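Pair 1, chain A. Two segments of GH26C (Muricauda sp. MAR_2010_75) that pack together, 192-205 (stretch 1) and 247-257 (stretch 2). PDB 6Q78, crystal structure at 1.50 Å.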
# COMPACT_ATOMS: atom_id res chain seq x y z
N ASN A 192 6.53 17.81 19.12
CA ASN A 192 7.27 16.74 18.45
C ASN A 192 7.46 17.00 16.95
O ASN A 192 7.76 16.06 16.19
CB ASN A 192 6.57 15.40 18.67
CG ASN A 192 6.63 14.96 20.13
OD1 ASN A 192 7.64 15.15 20.78
ND2 ASN A 192 5.51 14.45 20.65
N HIS A 193 7.37 18.25 16.51
CA HIS A 193 7.45 18.54 15.08
C HIS A 193 8.87 18.32 14.54
O HIS A 193 9.04 17.76 13.46
CB HIS A 193 6.95 19.97 14.82
CG HIS A 193 6.93 20.35 13.38
ND1 HIS A 193 6.17 19.67 12.45
CD2 HIS A 193 7.56 21.34 12.71
CE1 HIS A 193 6.34 20.22 11.26
NE2 HIS A 193 7.16 21.25 11.40
N ASP A 194 9.90 18.76 15.27
CA ASP A 194 11.26 18.50 14.82
C ASP A 194 11.56 17.01 14.81
O ASP A 194 12.21 16.51 13.88
CB ASP A 194 12.25 19.25 15.71
CG ASP A 194 12.30 20.73 15.41
OD1 ASP A 194 12.70 21.51 16.31
OD2 ASP A 194 11.93 21.13 14.29
N TYR A 195 11.07 16.28 15.82
CA TYR A 195 11.19 14.82 15.83
C TYR A 195 10.59 14.22 14.56
O TYR A 195 11.17 13.31 13.93
CB TYR A 195 10.43 14.30 17.05
CG TYR A 195 10.26 12.81 17.17
CD1 TYR A 195 9.17 12.16 16.61
CD2 TYR A 195 11.15 12.04 17.89
CE1 TYR A 195 8.98 10.80 16.75
CE2 TYR A 195 10.97 10.65 18.02
CZ TYR A 195 9.87 10.06 17.46
OH TYR A 195 9.68 8.70 17.60
N TYR A 196 9.40 14.70 14.18
CA TYR A 196 8.75 14.16 12.99
C TYR A 196 9.52 14.51 11.72
O TYR A 196 9.67 13.67 10.82
CB TYR A 196 7.32 14.71 12.91
CG TYR A 196 6.56 14.23 11.71
CD1 TYR A 196 6.42 12.86 11.47
CD2 TYR A 196 5.98 15.12 10.81
CE1 TYR A 196 5.72 12.38 10.37
CE2 TYR A 196 5.24 14.64 9.68
CZ TYR A 196 5.14 13.26 9.49
OH TYR A 196 4.48 12.72 8.41
N LYS A 197 10.05 15.73 11.63
CA LYS A 197 10.88 16.07 10.47
C LYS A 197 12.07 15.13 10.36
O LYS A 197 12.42 14.72 9.26
CB LYS A 197 11.31 17.54 10.52
CG LYS A 197 10.17 18.51 10.21
CD LYS A 197 10.63 19.98 10.10
CE LYS A 197 11.16 20.56 11.35
NZ LYS A 197 11.44 21.99 10.97
N GLN A 198 12.68 14.76 11.50
CA GLN A 198 13.81 13.83 11.45
C GLN A 198 13.38 12.47 10.93
O GLN A 198 14.13 11.83 10.18
CB GLN A 198 14.46 13.72 12.84
CG GLN A 198 15.84 13.08 12.81
CD GLN A 198 15.80 11.57 12.62
OE1 GLN A 198 14.98 10.87 13.22
NE2 GLN A 198 16.68 11.06 11.75
N LYS A 199 12.18 12.01 11.30
CA LYS A 199 11.70 10.74 10.75
C LYS A 199 11.50 10.82 9.24
O LYS A 199 11.82 9.88 8.50
CB LYS A 199 10.38 10.33 11.41
CG LYS A 199 10.43 10.11 12.92
CD LYS A 199 11.57 9.16 13.33
CE LYS A 199 11.40 8.81 14.82
NZ LYS A 199 12.49 7.86 15.29
N LEU A 200 10.93 11.94 8.75
CA LEU A 200 10.79 12.11 7.30
C LEU A 200 12.15 12.17 6.62
O LEU A 200 12.32 11.68 5.50
CB LEU A 200 9.96 13.35 6.97
CG LEU A 200 8.52 13.27 7.49
CD1 LEU A 200 7.87 14.56 7.00
CD2 LEU A 200 7.77 12.05 6.96
N GLU A 201 13.13 12.78 7.28
CA GLU A 201 14.48 12.81 6.71
C GLU A 201 15.05 11.40 6.59
O GLU A 201 15.75 11.09 5.61
CB GLU A 201 15.38 13.72 7.56
CG GLU A 201 14.99 15.20 7.39
CD GLU A 201 15.36 16.10 8.57
OE1 GLU A 201 16.22 15.71 9.40
OE2 GLU A 201 14.80 17.22 8.67
N LYS A 202 14.75 10.52 7.57
CA LYS A 202 15.20 9.13 7.46
C LYS A 202 14.47 8.41 6.33
O LYS A 202 15.09 7.68 5.55
CB LYS A 202 14.95 8.39 8.79
CG LYS A 202 15.34 6.91 8.77
CD LYS A 202 16.85 6.74 8.47
CE LYS A 202 17.20 5.28 8.17
NZ LYS A 202 16.96 4.39 9.37
N ILE A 203 13.15 8.61 6.20
CA ILE A 203 12.44 8.04 5.06
C ILE A 203 13.06 8.52 3.75
O ILE A 203 13.24 7.73 2.81
CB ILE A 203 10.94 8.38 5.15
CG1 ILE A 203 10.30 7.53 6.26
CG2 ILE A 203 10.24 8.14 3.77
CD1 ILE A 203 8.84 7.86 6.51
N ALA A 204 13.37 9.81 3.66
CA ALA A 204 13.93 10.35 2.41
C ALA A 204 15.30 9.77 2.11
O ALA A 204 15.58 9.41 0.96
CB ALA A 204 14.00 11.87 2.50
N SER A 205 16.18 9.68 3.12
CA SER A 205 17.52 9.16 2.85
C SER A 205 17.44 7.68 2.47
O SER A 205 18.15 7.24 1.54
CB SER A 205 18.46 9.40 4.04
OG SER A 205 18.07 8.64 5.15
N GLN A 247 -3.74 18.88 7.21
CA GLN A 247 -2.50 19.64 7.40
C GLN A 247 -1.31 18.71 7.51
O GLN A 247 -0.24 18.99 6.97
CB GLN A 247 -2.61 20.49 8.67
CG GLN A 247 -1.40 21.36 8.92
CD GLN A 247 -1.43 22.10 10.25
OE1 GLN A 247 -2.40 22.00 11.02
NE2 GLN A 247 -0.39 22.87 10.52
N LEU A 248 -1.46 17.60 8.24
CA LEU A 248 -0.37 16.64 8.35
C LEU A 248 -0.01 16.06 6.98
O LEU A 248 1.17 16.01 6.60
CB LEU A 248 -0.79 15.50 9.29
CG LEU A 248 0.16 14.31 9.31
CD1 LEU A 248 1.58 14.68 9.80
CD2 LEU A 248 -0.42 13.18 10.17
N TRP A 249 -1.03 15.69 6.19
CA TRP A 249 -0.76 15.13 4.87
C TRP A 249 -0.04 16.14 3.97
O TRP A 249 0.93 15.79 3.29
CB TRP A 249 -2.07 14.69 4.22
CG TRP A 249 -2.13 13.20 4.00
CD1 TRP A 249 -2.54 12.27 4.91
CD2 TRP A 249 -1.74 12.45 2.83
NE1 TRP A 249 -2.46 11.01 4.38
CE2 TRP A 249 -1.97 11.09 3.11
CE3 TRP A 249 -1.26 12.81 1.54
CZ2 TRP A 249 -1.72 10.09 2.17
CZ3 TRP A 249 -1.00 11.83 0.66
CH2 TRP A 249 -1.25 10.50 0.95
N GLN A 250 -0.53 17.39 3.94
CA GLN A 250 0.06 18.37 3.04
C GLN A 250 1.48 18.72 3.47
O GLN A 250 2.38 18.86 2.63
CB GLN A 250 -0.82 19.61 2.92
CG GLN A 250 -2.18 19.28 2.31
CD GLN A 250 -3.07 20.49 2.21
OE1 GLN A 250 -2.81 21.52 2.83
NE2 GLN A 250 -4.15 20.37 1.43
N PHE A 251 1.69 18.88 4.78
CA PHE A 251 3.05 19.12 5.26
C PHE A 251 3.96 17.98 4.85
O PHE A 251 5.09 18.21 4.39
CB PHE A 251 3.09 19.27 6.78
CG PHE A 251 4.48 19.34 7.28
CD1 PHE A 251 5.17 20.54 7.25
CD2 PHE A 251 5.11 18.20 7.74
CE1 PHE A 251 6.48 20.59 7.66
CE2 PHE A 251 6.43 18.24 8.15
CZ PHE A 251 7.11 19.43 8.11
N THR A 252 3.49 16.74 4.99
CA THR A 252 4.34 15.58 4.74
C THR A 252 4.72 15.49 3.27
O THR A 252 5.89 15.26 2.93
CB THR A 252 3.60 14.32 5.19
OG1 THR A 252 3.37 14.41 6.60
CG2 THR A 252 4.43 13.08 4.94
N VAL A 253 3.73 15.63 2.38
CA VAL A 253 4.06 15.56 0.95
C VAL A 253 5.05 16.65 0.57
O VAL A 253 6.04 16.40 -0.14
CB VAL A 253 2.77 15.65 0.13
CG1 VAL A 253 3.09 15.82 -1.36
CG2 VAL A 253 1.96 14.38 0.36
N THR A 254 4.79 17.89 1.00
CA THR A 254 5.65 18.99 0.61
C THR A 254 7.04 18.85 1.19
O THR A 254 8.04 19.16 0.52
CB THR A 254 4.97 20.30 1.03
OG1 THR A 254 3.73 20.43 0.30
CG2 THR A 254 5.85 21.52 0.75
N TYR A 255 7.15 18.37 2.43
CA TYR A 255 8.48 18.24 3.02
C TYR A 255 9.30 17.19 2.29
O TYR A 255 10.49 17.40 2.01
CB TYR A 255 8.35 17.90 4.51
CG TYR A 255 9.62 18.15 5.31
CD1 TYR A 255 10.03 19.43 5.62
CD2 TYR A 255 10.40 17.10 5.77
CE1 TYR A 255 11.18 19.66 6.34
CE2 TYR A 255 11.55 17.32 6.53
CZ TYR A 255 11.94 18.61 6.79
OH TYR A 255 13.09 18.86 7.53
N LEU A 256 8.67 16.05 1.95
CA LEU A 256 9.39 15.01 1.22
C LEU A 256 9.73 15.44 -0.21
O LEU A 256 10.88 15.31 -0.65
CB LEU A 256 8.55 13.75 1.16
CG LEU A 256 8.52 13.00 2.51
CD1 LEU A 256 7.42 11.98 2.50
CD2 LEU A 256 9.86 12.32 2.72
N LYS A 257 8.74 15.98 -0.93
CA LYS A 257 8.94 16.31 -2.35
C LYS A 257 9.81 17.54 -2.53
O LYS A 257 10.72 17.56 -3.38
CB LYS A 257 7.58 16.49 -3.00
CG LYS A 257 7.61 17.13 -4.38
CD LYS A 257 6.21 17.08 -5.01
CE LYS A 257 5.20 17.90 -4.27
NZ LYS A 257 5.47 19.33 -4.58

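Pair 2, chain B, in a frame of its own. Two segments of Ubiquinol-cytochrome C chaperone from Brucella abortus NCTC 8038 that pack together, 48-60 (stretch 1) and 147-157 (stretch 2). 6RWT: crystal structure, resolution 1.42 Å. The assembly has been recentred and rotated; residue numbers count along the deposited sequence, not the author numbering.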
# COMPACT_ATOMS: atom_id res chain seq x y z
N GLU B 48 1.31 -9.17 0.35
CA GLU B 48 -0.11 -8.78 0.25
C GLU B 48 -0.41 -7.61 1.20
O GLU B 48 -1.14 -6.68 0.84
CB GLU B 48 -1.07 -9.95 0.51
CG GLU B 48 -1.05 -11.10 -0.50
CD GLU B 48 -1.36 -10.69 -1.94
OE1 GLU B 48 -2.01 -9.65 -2.18
OE2 GLU B 48 -0.97 -11.45 -2.87
N MET B 49 0.16 -7.63 2.40
CA MET B 49 -0.04 -6.51 3.34
C MET B 49 0.70 -5.24 2.90
O MET B 49 0.12 -4.14 2.97
CB MET B 49 0.35 -6.91 4.78
CG MET B 49 -0.56 -7.96 5.43
SD MET B 49 -2.30 -7.47 5.57
CE MET B 49 -2.97 -8.22 4.10
N LEU B 50 1.93 -5.35 2.40
CA LEU B 50 2.63 -4.15 1.92
C LEU B 50 1.89 -3.51 0.73
O LEU B 50 1.64 -2.31 0.73
CB LEU B 50 4.09 -4.44 1.57
CG LEU B 50 4.93 -3.24 1.10
CD1 LEU B 50 5.08 -2.17 2.18
CD2 LEU B 50 6.29 -3.71 0.61
N SER B 51 1.54 -4.33 -0.26
CA SER B 51 0.83 -3.85 -1.45
C SER B 51 -0.54 -3.23 -1.12
O SER B 51 -0.91 -2.21 -1.72
CB SER B 51 0.70 -4.96 -2.51
OG SER B 51 -0.04 -6.07 -2.04
N LEU B 52 -1.26 -3.81 -0.16
CA LEU B 52 -2.53 -3.23 0.29
C LEU B 52 -2.34 -1.80 0.83
O LEU B 52 -3.11 -0.90 0.49
CB LEU B 52 -3.18 -4.13 1.36
CG LEU B 52 -4.42 -3.60 2.08
CD1 LEU B 52 -5.55 -3.33 1.10
CD2 LEU B 52 -4.88 -4.59 3.15
N HIS B 53 -1.31 -1.61 1.67
CA HIS B 53 -1.06 -0.31 2.30
C HIS B 53 -0.48 0.72 1.31
O HIS B 53 -0.84 1.91 1.35
CB HIS B 53 -0.20 -0.48 3.58
CG HIS B 53 -0.96 -1.10 4.71
ND1 HIS B 53 -1.20 -2.45 4.81
CD2 HIS B 53 -1.56 -0.53 5.79
CE1 HIS B 53 -1.92 -2.69 5.91
NE2 HIS B 53 -2.16 -1.54 6.50
N ILE B 54 0.37 0.27 0.38
CA ILE B 54 0.83 1.12 -0.72
C ILE B 54 -0.35 1.56 -1.61
O ILE B 54 -0.49 2.75 -1.91
CB ILE B 54 1.94 0.40 -1.55
CG1 ILE B 54 3.22 0.24 -0.72
CG2 ILE B 54 2.23 1.14 -2.86
CD1 ILE B 54 4.03 1.50 -0.49
N PHE B 55 -1.22 0.61 -1.97
CA PHE B 55 -2.43 0.93 -2.72
C PHE B 55 -3.25 2.04 -2.03
O PHE B 55 -3.71 2.98 -2.69
CB PHE B 55 -3.33 -0.31 -2.92
CG PHE B 55 -4.78 0.04 -3.09
CD1 PHE B 55 -5.27 0.45 -4.32
CD2 PHE B 55 -5.65 0.03 -1.99
CE1 PHE B 55 -6.60 0.83 -4.46
CE2 PHE B 55 -6.97 0.42 -2.12
CZ PHE B 55 -7.45 0.82 -3.36
N LEU B 56 -3.48 1.91 -0.73
CA LEU B 56 -4.27 2.91 0.00
C LEU B 56 -3.67 4.31 -0.13
O LEU B 56 -4.41 5.28 -0.34
CB LEU B 56 -4.44 2.53 1.48
CG LEU B 56 -5.56 1.53 1.78
CD1 LEU B 56 -5.35 0.83 3.12
CD2 LEU B 56 -6.92 2.21 1.74
N ALA B 57 -2.35 4.41 -0.04
CA ALA B 57 -1.66 5.71 -0.23
C ALA B 57 -1.82 6.27 -1.65
O ALA B 57 -2.17 7.44 -1.83
CB ALA B 57 -0.19 5.58 0.13
N LEU B 58 -1.57 5.44 -2.66
CA LEU B 58 -1.69 5.87 -4.06
C LEU B 58 -3.13 6.27 -4.41
O LEU B 58 -3.34 7.26 -5.11
CB LEU B 58 -1.20 4.77 -5.02
CG LEU B 58 0.25 4.27 -4.87
CD1 LEU B 58 0.58 3.23 -5.94
CD2 LEU B 58 1.27 5.39 -4.87
N HIS B 59 -4.09 5.49 -3.92
CA HIS B 59 -5.53 5.75 -4.11
C HIS B 59 -5.94 7.13 -3.58
O HIS B 59 -6.70 7.85 -4.23
CB HIS B 59 -6.32 4.60 -3.45
CG HIS B 59 -7.81 4.75 -3.51
ND1 HIS B 59 -8.55 5.17 -2.43
CD2 HIS B 59 -8.69 4.51 -4.51
CE1 HIS B 59 -9.83 5.20 -2.76
NE2 HIS B 59 -9.94 4.80 -4.02
N ARG B 60 -5.41 7.50 -2.41
CA ARG B 60 -5.65 8.83 -1.83
C ARG B 60 -4.97 9.96 -2.62
O ARG B 60 -5.55 11.04 -2.79
CB ARG B 60 -5.18 8.87 -0.37
CG ARG B 60 -5.07 10.27 0.26
CD ARG B 60 -6.42 10.97 0.38
NE ARG B 60 -6.28 12.31 0.97
CZ ARG B 60 -5.97 13.43 0.30
NH1 ARG B 60 -5.76 13.42 -1.01
NH2 ARG B 60 -5.88 14.58 0.97
N TYR B 147 -13.53 -8.44 8.68
CA TYR B 147 -12.74 -7.67 9.67
C TYR B 147 -11.65 -6.83 8.98
O TYR B 147 -11.48 -5.63 9.27
CB TYR B 147 -12.04 -8.62 10.65
CG TYR B 147 -12.60 -8.70 12.05
CD1 TYR B 147 -12.25 -7.74 13.00
CD2 TYR B 147 -13.42 -9.75 12.45
CE1 TYR B 147 -12.73 -7.80 14.30
CE2 TYR B 147 -13.91 -9.83 13.75
CZ TYR B 147 -13.56 -8.85 14.67
OH TYR B 147 -14.04 -8.90 15.96
N LEU B 148 -10.90 -7.47 8.08
CA LEU B 148 -9.85 -6.77 7.33
C LEU B 148 -10.48 -5.68 6.44
O LEU B 148 -9.96 -4.57 6.34
CB LEU B 148 -9.01 -7.75 6.51
CG LEU B 148 -7.83 -7.15 5.73
CD1 LEU B 148 -6.88 -6.37 6.63
CD2 LEU B 148 -7.06 -8.24 4.98
N GLY B 149 -11.61 -6.01 5.81
CA GLY B 149 -12.34 -5.03 5.00
C GLY B 149 -12.79 -3.80 5.78
O GLY B 149 -12.67 -2.68 5.28
N ALA B 150 -13.30 -4.01 6.99
CA ALA B 150 -13.66 -2.89 7.87
C ALA B 150 -12.45 -1.98 8.16
O ALA B 150 -12.57 -0.76 8.10
CB ALA B 150 -14.27 -3.39 9.17
N TYR B 151 -11.30 -2.59 8.45
CA TYR B 151 -10.05 -1.84 8.63
C TYR B 151 -9.68 -1.02 7.39
O TYR B 151 -9.34 0.15 7.49
CB TYR B 151 -8.91 -2.79 9.03
CG TYR B 151 -7.50 -2.21 8.94
CD1 TYR B 151 -6.97 -1.42 9.97
CD2 TYR B 151 -6.68 -2.49 7.84
CE1 TYR B 151 -5.68 -0.91 9.89
CE2 TYR B 151 -5.40 -1.98 7.75
CZ TYR B 151 -4.89 -1.20 8.78
OH TYR B 151 -3.61 -0.70 8.70
N VAL B 152 -9.78 -1.64 6.21
CA VAL B 152 -9.42 -0.96 4.95
C VAL B 152 -10.35 0.24 4.67
O VAL B 152 -9.88 1.32 4.31
CB VAL B 152 -9.38 -1.96 3.76
CG1 VAL B 152 -9.19 -1.24 2.43
CG2 VAL B 152 -8.25 -2.97 3.95
N LEU B 153 -11.65 0.06 4.87
CA LEU B 153 -12.63 1.16 4.73
C LEU B 153 -12.32 2.33 5.68
O LEU B 153 -12.34 3.49 5.25
CB LEU B 153 -14.06 0.65 4.95
CG LEU B 153 -14.65 -0.15 3.77
CD1 LEU B 153 -15.73 -1.12 4.23
CD2 LEU B 153 -15.18 0.80 2.71
N GLN B 154 -12.02 2.04 6.95
CA GLN B 154 -11.66 3.08 7.92
C GLN B 154 -10.34 3.81 7.57
O GLN B 154 -10.25 5.02 7.75
CB GLN B 154 -11.60 2.52 9.34
CG GLN B 154 -12.95 2.08 9.89
CD GLN B 154 -12.87 1.55 11.31
OE1 GLN B 154 -12.15 2.10 12.14
NE2 GLN B 154 -13.62 0.50 11.60
N CYS B 155 -9.35 3.08 7.05
CA CYS B 155 -8.11 3.71 6.57
C CYS B 155 -8.39 4.68 5.40
O CYS B 155 -7.82 5.78 5.34
CB CYS B 155 -7.06 2.67 6.15
SG CYS B 155 -6.28 1.71 7.49
N ARG B 156 -9.25 4.27 4.47
CA ARG B 156 -9.63 5.13 3.35
C ARG B 156 -10.25 6.44 3.87
O ARG B 156 -9.88 7.53 3.42
CB ARG B 156 -10.61 4.40 2.41
CG ARG B 156 -10.94 5.12 1.09
CD ARG B 156 -11.99 6.23 1.20
NE ARG B 156 -13.16 5.81 1.97
CZ ARG B 156 -14.19 5.13 1.50
NH1 ARG B 156 -14.26 4.77 0.21
NH2 ARG B 156 -15.19 4.80 2.32
N ASP B 157 -11.17 6.31 4.83
CA ASP B 157 -11.84 7.47 5.44
C ASP B 157 -10.83 8.40 6.12
O ASP B 157 -10.86 9.60 5.90
CB ASP B 157 -12.92 7.02 6.44
CG ASP B 157 -14.14 6.39 5.76
OD1 ASP B 157 -14.28 6.46 4.52
OD2 ASP B 157 -14.99 5.82 6.49

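Pair 1 and pair 2 each bring together two helices that run in broadly the same direction and converge toward their C-terminal ends. The N-to-C directions differ by 48° in pair 1 and 31° in pair 2, with negative crossing angles in both, and the axes approach to 10.2 and 10.4 Å. Fourteen central residues superpose with an RMSD of 0.7 Å. The convergence is visible in the CA-CA distances: H193(A) CA lies 10.5 Å from L248(A) CA, but A204(A) CA only 6.6 Å from L256(A) CA; in pair 2 the spacing falls from 10.6 Å between M49(B) CA and L148(B) CA to 6.7 Å between L56(B) CA and R156(B) CA.

The only matched position with the same residue in both pairs is a central leucine. L200(A) matches L56(B), both point toward the partner helix, and both adopt the m,t rotamer. L200(A) sits as a knob among F251(A), T252(A), Y255(A) and L256(A), with its CD1 3.8 Å from Y255(A) CD2. L56(B) faces the matching positions V152(B), C155(B) and R156(B), its CD1 lying 3.9 Å from C155(B) CB. A tyrosine and a cysteine thus occupy the same backbone position beside the leucine.

Where the helices are farther apart, both pairs span the gap with long or aromatic side chains, but by different contacts. F251(A) is itself a knob, among H193(A), Y196(A), K197(A) and L200(A), and H193(A) CE1 lies over one face of its ring, 3.3 Å from F251(A) CZ. Its counterpart, Y151(B), instead uses its hydroxyl: Y151(B) OH and H53(B) NE2 are hydrogen-bonded at 2.8 Å, the rings meeting rim to rim. H53(B) ND1 also donates to M49(B) O at 2.8 Å, so both ring nitrogens are engaged. The residue matching H53(B) is K197(A), whose aliphatic chain packs over the Y255(A) ring, with CG 4.2 Å from the ring centroid.

Y196(A) and L52(B) coincide, as do T252(A) and V152(B), but the chemistry changes. Y196(A) OH donates to T252(A) OG1 at 2.7 Å, and T252(A) OG1 in turn donates to L248(A) O at 2.7 Å, a short relay into the helix backbone. In pair 2 the contact is wholly apolar, L52(B) CD2 to V152(B) CG2 at 3.8 Å.

Pair 1 has a second polar link, Y255(A) OH to E201(A) OE2 at 2.6 Å; the matching C155(B) and A57(B) cannot reproduce it. Pair 1 buries 516 Å² and has two hydrogen bonds across the helices; pair 2 buries 409 Å² and has one.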